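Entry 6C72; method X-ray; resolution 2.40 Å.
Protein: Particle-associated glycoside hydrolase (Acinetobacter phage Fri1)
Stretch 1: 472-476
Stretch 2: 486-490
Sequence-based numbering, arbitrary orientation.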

# COMPACT_ATOMS: atom_id res chain seq x y z
N PRO A 472 25.42 28.09 -0.35
CA PRO A 472 26.14 27.16 -1.23
C PRO A 472 27.63 27.50 -1.28
O PRO A 472 28.07 28.56 -0.83
N ASP A 473 28.41 26.56 -1.81
CA ASP A 473 29.85 26.78 -1.97
C ASP A 473 30.22 27.52 -3.25
O ASP A 473 31.38 27.88 -3.42
N ILE A 474 29.27 27.73 -4.15
CA ILE A 474 29.47 28.55 -5.33
C ILE A 474 28.13 29.19 -5.65
O ILE A 474 27.08 28.60 -5.42
N SER A 475 28.17 30.42 -6.15
CA SER A 475 26.96 31.17 -6.36
C SER A 475 27.06 31.97 -7.65
O SER A 475 28.16 32.29 -8.11
N GLY A 476 25.91 32.34 -8.19
CA GLY A 476 25.96 33.25 -9.33
C GLY A 476 24.71 33.17 -10.20
O GLY A 476 23.63 32.83 -9.74
N PHE A 486 28.41 34.49 -14.32
CA PHE A 486 28.93 35.15 -13.13
C PHE A 486 28.98 34.11 -12.02
O PHE A 486 27.94 33.57 -11.63
N ASN A 487 30.18 33.78 -11.56
CA ASN A 487 30.38 32.81 -10.48
C ASN A 487 31.22 33.44 -9.40
O ASN A 487 32.22 34.11 -9.67
N THR A 488 30.84 33.18 -8.16
CA THR A 488 31.54 33.73 -7.02
C THR A 488 31.86 32.61 -6.03
O THR A 488 31.03 31.74 -5.77
N GLU A 489 33.11 32.60 -5.55
CA GLU A 489 33.57 31.71 -4.49
C GLU A 489 34.30 32.53 -3.43
O GLU A 489 34.71 33.67 -3.67
N ILE A 490 34.51 31.92 -2.27
CA ILE A 490 35.03 32.65 -1.11
C ILE A 490 35.87 31.70 -0.26
O ILE A 490 35.51 30.53 -0.05

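What holds the two stretches together? They run antiparallel, and Ser475 and Thr488 form the hydrogen-bonded pair. Ser475 N donates to Thr488 O at 3.2 Å, and Thr488 N donates to Ser475 O at 2.8 Å, so both amides and both carbonyls are satisfied. The carbonyls also receive CA-H...O contacts: Asn487 CA lies 3.3 Å from Ser475 O, and Ile474 CA lies 3.6 Å from Thr488 O.

Which side chains share a face at this pair? Ser475 and Thr488, both with chi1 t, lie on the same face of the sheet, where Ser475 CB packs 3.6 Å from Thr488 CG2. This contact is carbon against carbon; the Thr488 hydroxyl, OG1, finds its hydrogen bonding elsewhere in the structure.

What do the longer side chains touch? Ile474, extended in t,t, brings CD1 to 3.4 Å from Asn487 OD1, an apolar neighbour that offers that oxygen no hydrogen-bond donor. Asn487 has chi1 m. Glu489, with chi1 m and chi2 t, leaves the backbone sideways, but its end comes nearer. Along the way, Glu489 CG lies 4.1 Å from Ile474 CG1 and 3.8 Å from Asp473 O.

What satisfies the polar atoms where the direct backbone ladder gives out? Two waters take over at Asp473 O. Water 1 lies 2.6 Å from Asp473 O and accepts from Ile490 N at 3.1 Å, joining backbone to backbone. Water 2 lies 2.8 Å from Asp473 O and 2.7 Å from Glu489 OE2, within hydrogen-bonding reach of both, and so links backbone to carboxylate. Asp473 OD1 and Glu489 OE1 are hydrogen-bonded elsewhere.

Why does glycine suit position 476? Gly476 CA sits 3.1 Å from Phe486 O in a CA-H...O contact, and a CB would fall 1.7 Å from Phe486 O, a clash. Its backbone angles also call for glycine. The Phe486 ring, chi1 t, meets Gly476 CA at its edge.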

# COMPACT_ATOMS: atom_id res chain seq x y z
CB PRO A 472 25.47 27.39 -2.59
CG PRO A 472 25.07 28.86 -2.54
CD PRO A 472 24.70 29.14 -1.09
CB ASP A 473 30.60 25.45 -1.93
CG ASP A 473 30.58 24.81 -0.56
OD1 ASP A 473 30.12 25.45 0.41
OD2 ASP A 473 31.04 23.66 -0.44
CB ILE A 474 30.02 27.74 -6.52
CG1 ILE A 474 30.27 28.65 -7.72
CG2 ILE A 474 29.08 26.63 -6.91
CD1 ILE A 474 31.03 27.98 -8.84
CB SER A 475 26.70 32.11 -5.17
OG SER A 475 25.49 32.82 -5.33
CB PHE A 486 28.06 36.35 -12.74
CG PHE A 486 28.47 37.03 -11.48
CD1 PHE A 486 27.99 36.60 -10.26
CD2 PHE A 486 29.34 38.10 -11.51
CE1 PHE A 486 28.36 37.21 -9.09
CE2 PHE A 486 29.72 38.73 -10.33
CZ PHE A 486 29.24 38.29 -9.12
CB ASN A 487 31.04 31.53 -10.96
CG ASN A 487 30.10 30.65 -11.73
OD1 ASN A 487 29.37 29.85 -11.15
ND2 ASN A 487 30.11 30.79 -13.06
CB THR A 488 30.70 34.87 -6.39
OG1 THR A 488 31.33 35.36 -5.21
CG2 THR A 488 29.31 34.39 -6.03
CB GLU A 489 34.50 30.61 -5.03
CG GLU A 489 33.81 29.53 -5.85
CD GLU A 489 34.78 28.50 -6.39
OE1 GLU A 489 35.90 28.88 -6.80
OE2 GLU A 489 34.43 27.30 -6.42
CB ILE A 490 33.87 33.30 -0.33
CG1 ILE A 490 34.38 34.38 0.62
CG2 ILE A 490 33.02 32.24 0.38
CD1 ILE A 490 33.25 35.23 1.24
O HOH W 1 32.97 29.29 -1.89
O HOH W 2 33.95 26.91 -3.76